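PDB 6PTM: uncharacterized protein from Bacteroides ovatus CL02T12C04, which probably hydrolyses carrageenan from the chain ends as an exo-carrageenase of glycoside hydrolase family 42, here crystallised without substrate. Local coordinates for residues 692-697 with 709-714; 700-705 with 726-731; 705-710 with 721-726; 731-736 with 758-763. One frame throughout, in Å; residues are numbered along the deposited sequence.

Contact 1: 692-697 with 709-714; sequences PMISIA and WRVIAK. With EDO (1,2-ethanediol), chain E; EDO (1,2-ethanediol), chain F.
Ile-696 lies on the indole of Trp-709: its CB stands 3.8 Å from the centroid of the six-membered ring, 13° off the ring normal, a CH-pi contact, and CD1 reaches CE3 of the same ring at 3.6 Å. With chi1 at 59° the indole rises between its own backbone N and carbonyl carbon, across to strand 694-697. Pro-692 CB meets Trp-709 CZ3 obliquely at 3.8 Å, and Ile-694 CG1 crosses to Val-711 CG1 at 4.0 Å, which completes the dense apolar side. Here Ile-694 O, 3.3 Å from Trp-709 CZ3, is buried without a polar partner. No hydrogen bond joins the two strands, whose axes stay 8.5 Å apart: they belong to two facing sheets of a beta-sandwich-like C-terminal module. An alanine in place of Trp-709 would probably leave Ile-696 and Pro-692 facing a gap between the sheets. The looser margins are wet. Water 1 donates to Ile-696 O and accepts weakly from Trp-709 NE1, while two ethanediol molecules, probably from the crystallisation liquor, sit by Val-711 O; O2 of one (chain E) accepts from Met-693 N at 3.0 Å. Apolar packing and shape, rather than hydrogen bonds between the strands, therefore hold the two sheets together here.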
# COMPACT_ATOMS: atom_id res chain seq x y z
N PRO A 692 -0.54 13.39 -22.85
CA PRO A 692 -1.96 13.60 -22.62
C PRO A 692 -2.62 14.55 -23.65
O PRO A 692 -1.97 15.47 -24.15
CB PRO A 692 -2.00 14.22 -21.22
CG PRO A 692 -0.73 13.73 -20.58
CD PRO A 692 0.27 13.83 -21.71
N MET A 693 -3.90 14.32 -23.91
CA MET A 693 -4.71 15.11 -24.88
C MET A 693 -5.14 16.44 -24.25
O MET A 693 -5.50 17.34 -25.01
CB MET A 693 -5.93 14.31 -25.32
CG MET A 693 -5.60 13.17 -26.25
SD MET A 693 -5.05 13.82 -27.85
CE MET A 693 -3.32 13.38 -27.77
N ILE A 694 -5.09 16.56 -22.93
CA ILE A 694 -5.33 17.81 -22.16
C ILE A 694 -3.97 18.18 -21.55
O ILE A 694 -3.30 17.27 -20.98
CB ILE A 694 -6.42 17.64 -21.07
CG1 ILE A 694 -7.77 17.14 -21.61
CG2 ILE A 694 -6.61 18.90 -20.26
CD1 ILE A 694 -8.37 18.00 -22.71
N SER A 695 -3.55 19.44 -21.68
CA SER A 695 -2.31 19.96 -21.07
C SER A 695 -2.66 20.71 -19.80
O SER A 695 -3.65 21.48 -19.81
CB SER A 695 -1.55 20.84 -22.01
OG SER A 695 -1.27 20.06 -23.14
N ILE A 696 -1.87 20.49 -18.76
CA ILE A 696 -2.07 21.18 -17.46
C ILE A 696 -0.77 21.86 -17.02
O ILE A 696 0.31 21.28 -17.12
CB ILE A 696 -2.63 20.22 -16.39
CG1 ILE A 696 -3.91 19.57 -16.89
CG2 ILE A 696 -2.82 20.97 -15.09
CD1 ILE A 696 -4.72 18.87 -15.85
N ALA A 697 -0.92 23.11 -16.58
CA ALA A 697 0.11 23.88 -15.87
C ALA A 697 -0.40 24.15 -14.45
O ALA A 697 -1.58 24.47 -14.27
CB ALA A 697 0.40 25.18 -16.61
N TRP A 709 -1.74 14.59 -11.92
CA TRP A 709 -2.90 14.59 -12.85
C TRP A 709 -2.79 13.46 -13.87
O TRP A 709 -1.64 12.96 -14.12
CB TRP A 709 -3.08 15.95 -13.49
CG TRP A 709 -1.91 16.44 -14.27
CD1 TRP A 709 -0.80 17.04 -13.78
CD2 TRP A 709 -1.81 16.50 -15.70
NE1 TRP A 709 0.03 17.39 -14.81
CE2 TRP A 709 -0.58 17.10 -16.00
CE3 TRP A 709 -2.63 16.08 -16.74
CZ2 TRP A 709 -0.16 17.33 -17.31
CZ3 TRP A 709 -2.20 16.25 -18.04
CH2 TRP A 709 -0.97 16.86 -18.31
N ARG A 710 -3.95 13.01 -14.36
CA ARG A 710 -4.07 11.92 -15.35
C ARG A 710 -5.22 12.27 -16.28
O ARG A 710 -6.13 12.98 -15.86
CB ARG A 710 -4.35 10.58 -14.66
CG ARG A 710 -3.29 10.11 -13.68
CD ARG A 710 -1.93 9.80 -14.32
NE ARG A 710 -0.96 9.35 -13.30
CZ ARG A 710 -0.97 8.15 -12.71
NH1 ARG A 710 -1.88 7.23 -13.01
NH2 ARG A 710 -0.07 7.89 -11.76
N VAL A 711 -5.18 11.77 -17.51
CA VAL A 711 -6.24 11.99 -18.51
C VAL A 711 -6.55 10.66 -19.20
O VAL A 711 -5.60 10.03 -19.69
CB VAL A 711 -5.82 13.07 -19.51
CG1 VAL A 711 -6.98 13.40 -20.46
CG2 VAL A 711 -5.33 14.30 -18.79
N ILE A 712 -7.84 10.30 -19.26
CA ILE A 712 -8.32 9.16 -20.08
C ILE A 712 -9.37 9.68 -21.06
O ILE A 712 -9.98 10.73 -20.77
CB ILE A 712 -8.86 8.02 -19.21
CG1 ILE A 712 -10.01 8.49 -18.32
CG2 ILE A 712 -7.73 7.38 -18.42
CD1 ILE A 712 -10.69 7.40 -17.56
N ALA A 713 -9.55 8.96 -22.17
CA ALA A 713 -10.55 9.23 -23.22
C ALA A 713 -11.86 8.65 -22.74
O ALA A 713 -11.84 7.49 -22.33
CB ALA A 713 -10.13 8.58 -24.51
N LYS A 714 -12.93 9.43 -22.74
CA LYS A 714 -14.32 8.98 -22.51
C LYS A 714 -14.89 8.61 -23.88
O LYS A 714 -15.56 7.57 -23.97
CB LYS A 714 -15.14 10.10 -21.87
CG LYS A 714 -16.59 9.76 -21.50
CD LYS A 714 -17.50 10.96 -21.67
CE LYS A 714 -18.72 11.03 -20.79
NZ LYS A 714 -19.60 9.88 -21.05
C1 EDO E . -5.82 9.66 -23.90
O1 EDO E . -5.48 8.85 -22.80
C2 EDO E . -5.98 11.05 -23.43
O2 EDO E . -4.82 11.66 -22.87
C1 EDO F . -1.77 9.45 -22.66
O1 EDO F . -2.79 8.49 -22.99
C2 EDO F . -1.91 9.95 -21.28
O2 EDO F . -3.04 10.80 -21.05
O HOH W 1 2.08 19.43 -16.11

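Contact 2: 700-705 with 726-731; sequences NDRNMP and IGKSDA
Ser-729 OG and Asp-701 CG both stand between their own backbone N and carbonyl carbon (chi1 66° and 62°), which brings the serine hydroxyl to the carboxylate, while a bend at chi3 (-24°) of Arg-702 swings its guanidinium to the same hydroxyl. The loop 700-705 opens with an Asx turn, Asn-700 OD1 accepting from Arg-702 N, and packs on the turn 726-731 that leads from one sheet of the C-terminal sandwich to the other. Ser-729 OG donates to Asp-701 OD1 at 2.7 Å, meeting it from above the carboxylate plane, and accepts from Arg-702 NH1 at 3.1 Å, close to the guanidinium plane. The hydroxyl thus donates to the carboxylate and accepts from the guanidinium. The guanidinium is layered: Gly-727 and the backbone N of Lys-728 lie over one face, the amide carbon of Asn-700 over the other, and Asn-442 OD1 takes its NE hydrogen. A methionine in place of Arg-702 would probably leave Ser-729 OG without the guanidinium N-H that it accepts and Asn-442 without this link to the loop. Asn-700 ND2 donates to Met-704 O, and to Glu-698, closing the loop from within. Water 2 accepts from Asp-701 N at 2.8 Å and donates to Asp-730 O, a very short contact; Asp-730 O also lies 3.3 Å from Asn-700 CB.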
# COMPACT_ATOMS: atom_id res chain seq x y z
N ASN A 700 1.77 27.68 -7.79
CA ASN A 700 1.57 27.68 -6.33
C ASN A 700 2.67 28.58 -5.75
O ASN A 700 3.57 28.99 -6.52
CB ASN A 700 1.51 26.23 -5.82
CG ASN A 700 2.80 25.49 -6.12
OD1 ASN A 700 3.87 26.05 -5.90
ND2 ASN A 700 2.74 24.29 -6.70
N ASP A 701 2.64 28.84 -4.45
CA ASP A 701 3.63 29.72 -3.77
C ASP A 701 4.93 28.95 -3.49
O ASP A 701 5.77 29.51 -2.82
CB ASP A 701 3.04 30.34 -2.50
CG ASP A 701 2.63 29.33 -1.42
OD1 ASP A 701 2.96 28.13 -1.56
OD2 ASP A 701 1.97 29.76 -0.43
N ARG A 702 5.09 27.73 -4.02
CA ARG A 702 6.32 26.92 -3.79
C ARG A 702 7.18 26.87 -5.06
O ARG A 702 6.79 27.47 -6.07
CB ARG A 702 5.97 25.53 -3.26
CG ARG A 702 5.04 25.56 -2.06
CD ARG A 702 4.38 24.26 -1.64
NE ARG A 702 4.27 23.28 -2.71
CZ ARG A 702 3.17 22.98 -3.37
NH1 ARG A 702 2.03 23.59 -3.11
NH2 ARG A 702 3.22 22.05 -4.30
N ASN A 703 8.32 26.18 -5.00
CA ASN A 703 9.24 26.07 -6.15
C ASN A 703 8.82 24.85 -6.99
O ASN A 703 9.49 24.62 -7.99
N MET A 704 7.78 24.07 -6.60
CA MET A 704 7.54 22.71 -7.16
C MET A 704 6.05 22.36 -7.33
O MET A 704 5.19 22.72 -6.53
CB MET A 704 8.16 21.65 -6.24
CG MET A 704 9.68 21.68 -6.12
SD MET A 704 10.14 20.56 -4.78
CE MET A 704 10.40 19.04 -5.69
N PRO A 705 5.73 21.52 -8.33
CA PRO A 705 4.37 21.02 -8.49
C PRO A 705 3.96 20.08 -7.33
O PRO A 705 4.83 19.44 -6.75
CB PRO A 705 4.40 20.29 -9.83
CG PRO A 705 5.83 19.88 -10.00
CD PRO A 705 6.66 20.96 -9.33
N ILE A 726 -1.30 16.98 -3.94
CA ILE A 726 -0.43 16.31 -2.93
C ILE A 726 0.40 17.41 -2.28
O ILE A 726 1.02 17.14 -1.26
CB ILE A 726 0.47 15.25 -3.59
CG1 ILE A 726 -0.32 14.27 -4.46
CG2 ILE A 726 1.24 14.48 -2.52
CD1 ILE A 726 0.58 13.37 -5.33
N GLY A 727 0.40 18.62 -2.85
CA GLY A 727 1.17 19.77 -2.34
C GLY A 727 0.61 20.33 -1.03
O GLY A 727 -0.59 20.19 -0.73
N LYS A 728 1.44 21.04 -0.28
CA LYS A 728 1.07 21.51 1.07
C LYS A 728 0.40 22.88 1.01
O LYS A 728 0.09 23.41 2.08
CB LYS A 728 2.31 21.65 1.93
CG LYS A 728 3.23 22.74 1.43
CD LYS A 728 4.62 22.64 1.99
CE LYS A 728 4.77 23.33 3.32
NZ LYS A 728 6.11 23.96 3.36
N SER A 729 0.24 23.49 -0.16
CA SER A 729 -0.49 24.79 -0.24
C SER A 729 -1.38 24.77 -1.48
O SER A 729 -1.23 23.87 -2.28
CB SER A 729 0.47 25.99 -0.20
OG SER A 729 1.30 26.03 -1.35
N ASP A 730 -2.27 25.75 -1.59
CA ASP A 730 -3.19 25.92 -2.75
C ASP A 730 -2.38 25.94 -4.05
O ASP A 730 -1.30 26.59 -4.15
CB ASP A 730 -4.04 27.19 -2.60
CG ASP A 730 -5.02 27.15 -1.44
OD1 ASP A 730 -5.10 26.12 -0.73
OD2 ASP A 730 -5.67 28.14 -1.25
N ALA A 731 -2.91 25.26 -5.04
CA ALA A 731 -2.38 25.24 -6.40
C ALA A 731 -3.50 25.72 -7.33
O ALA A 731 -4.66 25.38 -7.10
CB ALA A 731 -1.92 23.83 -6.72
O HOH W 2 0.27 28.21 -3.10

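Contact 3: 705-710 with 721-726; sequences PGCEWR and VNIVNI
Strands 707-710 and 721-725 run antiparallel at 169°, their axes 4.6 Å apart, as neighbouring arms of the beta hairpin 707-715/718-725. Glu-708 with Val-724 and Arg-710 with Asn-722 are the hydrogen-bonded pairs; Cys-707 with Asn-725 and Trp-709 with Ile-723 are the non-hydrogen-bonded ones. Arg-710 N donates to Asn-722 O at 2.9 Å and Asn-722 N returns the bond to Arg-710 O; Glu-708 and Val-724 exchange the same two. CA-H...O contacts fill in between, such as Trp-709 CA to Asn-722 O at 3.0 Å. Beyond the strand, Ile-726 N donates to Gly-706 O at 2.7 Å, so the pairing carries on into the loop.

On the face of Cys-707, Trp-709 and Ile-723, which looks into the sandwich, Cys-707 CB rests against Ile-723 CG2 at 3.8 Å, and the CG1 branch of the same isoleucine touches Trp-709 CB. Val-733 of the facing sheet packs on both Cys-707 and Ile-723. The other face turns to helix 486-498 and is more polar. There Glu-708 stretches out, CG anti to its backbone N (chi1 -167°), and its two carboxylate oxygens accept from His-499 and Asn-591; Arg-710 NH2 makes a long ion pair with Glu-708 OE1, which lies well out of the guanidinium plane. Asn-722 OD1 accepts from Trp-494, a buried amide oxygen thereby satisfied. Asn-725 OD1 accepts from Gly-727 N, two residues on, while Cys-707 SG lies 3.8 Å from that same Asn-725 OD1.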
# COMPACT_ATOMS: atom_id res chain seq x y z
N PRO A 705 5.73 21.52 -8.33
CA PRO A 705 4.37 21.02 -8.49
C PRO A 705 3.96 20.08 -7.33
O PRO A 705 4.83 19.44 -6.75
CB PRO A 705 4.40 20.29 -9.83
CG PRO A 705 5.83 19.88 -10.00
CD PRO A 705 6.66 20.96 -9.33
N GLY A 706 2.66 20.05 -7.02
CA GLY A 706 2.05 19.07 -6.10
C GLY A 706 0.83 18.37 -6.69
O GLY A 706 0.31 17.48 -6.03
N CYS A 707 0.31 18.84 -7.83
CA CYS A 707 -0.92 18.27 -8.43
C CYS A 707 -0.53 17.13 -9.35
O CYS A 707 0.02 17.38 -10.45
CB CYS A 707 -1.72 19.32 -9.18
SG CYS A 707 -2.45 20.53 -8.06
N GLU A 708 -0.78 15.90 -8.90
CA GLU A 708 -0.62 14.72 -9.77
C GLU A 708 -1.89 14.60 -10.61
O GLU A 708 -2.96 14.50 -10.02
CB GLU A 708 -0.43 13.45 -8.95
CG GLU A 708 0.03 12.29 -9.81
CD GLU A 708 -0.11 10.94 -9.13
OE1 GLU A 708 -1.27 10.43 -9.03
OE2 GLU A 708 0.92 10.44 -8.67
N TRP A 709 -1.74 14.59 -11.92
CA TRP A 709 -2.90 14.59 -12.85
C TRP A 709 -2.79 13.46 -13.87
O TRP A 709 -1.64 12.96 -14.12
CB TRP A 709 -3.08 15.95 -13.49
CG TRP A 709 -1.91 16.44 -14.27
CD1 TRP A 709 -0.80 17.04 -13.78
CD2 TRP A 709 -1.81 16.50 -15.70
NE1 TRP A 709 0.03 17.39 -14.81
CE2 TRP A 709 -0.58 17.10 -16.00
CE3 TRP A 709 -2.63 16.08 -16.74
CZ2 TRP A 709 -0.16 17.33 -17.31
CZ3 TRP A 709 -2.20 16.25 -18.04
CH2 TRP A 709 -0.97 16.86 -18.31
N ARG A 710 -3.95 13.01 -14.36
CA ARG A 710 -4.07 11.92 -15.35
C ARG A 710 -5.22 12.27 -16.28
O ARG A 710 -6.13 12.98 -15.86
CB ARG A 710 -4.35 10.58 -14.66
CG ARG A 710 -3.29 10.11 -13.68
CD ARG A 710 -1.93 9.80 -14.32
NE ARG A 710 -0.96 9.35 -13.30
CZ ARG A 710 -0.97 8.15 -12.71
NH1 ARG A 710 -1.88 7.23 -13.01
NH2 ARG A 710 -0.07 7.89 -11.76
N VAL A 721 -10.44 13.91 -16.57
CA VAL A 721 -9.18 14.43 -15.98
C VAL A 721 -9.23 14.18 -14.48
O VAL A 721 -10.23 14.57 -13.85
CB VAL A 721 -9.00 15.92 -16.27
CG1 VAL A 721 -7.74 16.47 -15.61
CG2 VAL A 721 -9.01 16.19 -17.77
N ASN A 722 -8.21 13.54 -13.92
CA ASN A 722 -8.10 13.26 -12.48
C ASN A 722 -6.98 14.14 -11.93
O ASN A 722 -5.87 14.11 -12.51
CB ASN A 722 -7.81 11.79 -12.25
CG ASN A 722 -7.64 11.48 -10.78
OD1 ASN A 722 -8.62 11.44 -10.06
ND2 ASN A 722 -6.40 11.39 -10.33
N ILE A 723 -7.24 14.92 -10.88
CA ILE A 723 -6.20 15.78 -10.27
C ILE A 723 -6.29 15.59 -8.77
O ILE A 723 -7.41 15.71 -8.24
CB ILE A 723 -6.34 17.27 -10.62
CG1 ILE A 723 -6.60 17.50 -12.10
CG2 ILE A 723 -5.11 18.01 -10.14
CD1 ILE A 723 -6.89 18.96 -12.43
N VAL A 724 -5.16 15.31 -8.12
CA VAL A 724 -5.07 15.35 -6.64
C VAL A 724 -3.93 16.30 -6.27
O VAL A 724 -2.82 16.11 -6.74
CB VAL A 724 -4.82 13.95 -6.06
CG1 VAL A 724 -4.86 13.98 -4.55
CG2 VAL A 724 -5.78 12.94 -6.64
N ASN A 725 -4.22 17.28 -5.42
CA ASN A 725 -3.18 18.19 -4.89
C ASN A 725 -2.50 17.50 -3.70
O ASN A 725 -3.10 17.47 -2.61
CB ASN A 725 -3.74 19.55 -4.54
CG ASN A 725 -2.66 20.53 -4.18
OD1 ASN A 725 -1.47 20.26 -4.37
ND2 ASN A 725 -3.05 21.69 -3.68
N ILE A 726 -1.30 16.98 -3.94
CA ILE A 726 -0.43 16.31 -2.93
C ILE A 726 0.40 17.41 -2.28
O ILE A 726 1.02 17.14 -1.26
CB ILE A 726 0.47 15.25 -3.59
CG1 ILE A 726 -0.32 14.27 -4.46
CG2 ILE A 726 1.24 14.48 -2.52
CD1 ILE A 726 0.58 13.37 -5.33

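Contact 4: 731-736 with 758-763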
# COMPACT_ATOMS: atom_id res chain seq x y z
N ALA A 731 -2.91 25.26 -5.04
CA ALA A 731 -2.38 25.24 -6.40
C ALA A 731 -3.50 25.72 -7.33
O ALA A 731 -4.66 25.38 -7.10
CB ALA A 731 -1.92 23.83 -6.72
N THR A 732 -3.14 26.51 -8.34
CA THR A 732 -4.02 26.85 -9.47
C THR A 732 -3.63 25.99 -10.67
O THR A 732 -2.47 26.05 -11.08
CB THR A 732 -3.91 28.34 -9.82
OG1 THR A 732 -4.43 29.03 -8.69
CG2 THR A 732 -4.66 28.66 -11.09
N VAL A 733 -4.54 25.16 -11.17
CA VAL A 733 -4.29 24.37 -12.40
C VAL A 733 -4.89 25.15 -13.56
O VAL A 733 -5.98 25.69 -13.43
CB VAL A 733 -4.80 22.91 -12.37
CG1 VAL A 733 -4.00 22.07 -11.39
CG2 VAL A 733 -6.28 22.81 -12.07
N SER A 734 -4.20 25.14 -14.69
CA SER A 734 -4.69 25.73 -15.93
C SER A 734 -4.67 24.66 -17.03
O SER A 734 -3.61 24.04 -17.25
CB SER A 734 -3.86 26.95 -16.26
OG SER A 734 -4.31 27.41 -17.49
N MET A 735 -5.80 24.43 -17.69
CA MET A 735 -5.96 23.31 -18.66
C MET A 735 -6.18 23.85 -20.08
O MET A 735 -6.86 24.86 -20.23
CB MET A 735 -7.15 22.43 -18.28
CG MET A 735 -7.03 21.79 -16.91
SD MET A 735 -8.39 20.61 -16.67
CE MET A 735 -9.79 21.68 -16.98
N SER A 736 -5.61 23.19 -21.09
CA SER A 736 -5.86 23.48 -22.51
C SER A 736 -5.87 22.16 -23.27
O SER A 736 -5.29 21.18 -22.77
CB SER A 736 -4.84 24.43 -23.08
OG SER A 736 -3.56 23.81 -23.05
N ILE A 758 -8.66 26.26 -12.12
CA ILE A 758 -9.24 25.73 -10.86
C ILE A 758 -8.20 25.85 -9.76
O ILE A 758 -7.03 25.54 -10.00
CB ILE A 758 -9.68 24.25 -11.03
CG1 ILE A 758 -10.68 24.06 -12.17
CG2 ILE A 758 -10.23 23.70 -9.71
CD1 ILE A 758 -10.93 22.58 -12.50
N VAL A 759 -8.64 26.22 -8.58
CA VAL A 759 -7.81 26.21 -7.35
C VAL A 759 -8.07 24.91 -6.62
O VAL A 759 -9.24 24.60 -6.33
CB VAL A 759 -8.15 27.43 -6.49
CG1 VAL A 759 -7.41 27.39 -5.17
CG2 VAL A 759 -7.86 28.73 -7.24
N LEU A 760 -7.01 24.14 -6.36
CA LEU A 760 -7.12 22.96 -5.46
C LEU A 760 -6.43 23.30 -4.14
O LEU A 760 -5.24 23.60 -4.16
CB LEU A 760 -6.47 21.71 -6.08
CG LEU A 760 -7.16 21.09 -7.29
CD1 LEU A 760 -6.79 21.83 -8.57
CD2 LEU A 760 -6.75 19.62 -7.42
N LYS A 761 -7.15 23.16 -3.05
CA LYS A 761 -6.59 23.17 -1.68
C LYS A 761 -5.79 21.89 -1.52
O LYS A 761 -6.01 20.92 -2.26
CB LYS A 761 -7.70 23.29 -0.63
CG LYS A 761 -8.59 24.54 -0.72
CD LYS A 761 -9.71 24.52 0.34
N PRO A 762 -4.81 21.86 -0.60
CA PRO A 762 -4.11 20.61 -0.30
C PRO A 762 -5.13 19.49 -0.06
O PRO A 762 -6.18 19.74 0.57
CB PRO A 762 -3.25 20.96 0.93
CG PRO A 762 -3.03 22.46 0.81
CD PRO A 762 -4.33 22.99 0.23
N ASN A 763 -4.85 18.30 -0.64
CA ASN A 763 -5.67 17.07 -0.52
C ASN A 763 -6.91 17.12 -1.41
O ASN A 763 -7.56 16.06 -1.49
CB ASN A 763 -6.12 16.77 0.92
CG ASN A 763 -4.96 16.64 1.87
OD1 ASN A 763 -4.02 15.90 1.59
ND2 ASN A 763 -4.96 17.43 2.94
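Val-733 CG2 touches two residues of the neighbouring strand at once, Ile-758 CB at 3.8 Å and Leu-760 CD1 at 3.7 Å. Chi1 of -69° places this methyl between the valine's backbone N and carbonyl carbon, on the side of the partner strand, and the leucine side chain crosses it at about a right angle. On the reverse face Thr-732 OG1 lies against Val-759 CG2 at 3.7 Å, a lighter contact at the more exposed side. These side chains are held at their spacing by four backbone bonds. Ala-731 and Leu-760 exchange two: Leu-760 N reaches Ala-731 O at 2.8 Å, nearly in line with the carbonyl, and Ala-731 N returns the bond to Leu-760 O. Val-733 and Ile-758 do the same, with Val-733 N to Ile-758 O at 2.8 Å. Between them Thr-732 and Val-759 form a non-hydrogen-bonded pair: Thr-732 CA makes a C-H...O contact with Ile-758 O, and Val-759 CA with Ala-731 O.

The pairing is antiparallel, with a marked twist (144° between strand directions), and forms one side of the three-stranded sheet 694-700, 731-737, 757-760, in which 731-737 is the middle strand. The other edge of strand 731-737 is paired with strand 694-700, where Thr-732 bonds to Thr-699 and Ser-734 to Ala-697 through the backbone. Across the sandwich, Leu-760 packs on Ile-723, and Ile-758 on Gln-766 and Leu-768 of strand 765-772. At the strand end, Leu-760 O takes a weak hydrogen bond from Asn-725 ND2.

In the fold
Contacts 3 and 4 are the buried pair, each knitting neighbouring strands of one sheet by backbone bonds; contact 1 bridges the two sheets through side chains, and contact 2 lies at the more exposed, polar loop end. Strand 707-715 serves contacts 1 and 3, whose layers meet where Ile-696 CD1 packs on Val-721 CG1 at 3.9 Å. Strands 694-700 and 731-737 tie contact 1 to contact 4 within the three-stranded sheet. Contact 3 is nested inside the loop that contact 2 closes, and Ala-731, shared by contacts 2 and 4, sets its CB on Cys-707 SG of contact 3. Hydroxyl-to-ion bonds mark the loops, apolar packing the sheet interface; contact 3 carries charges on its outer face.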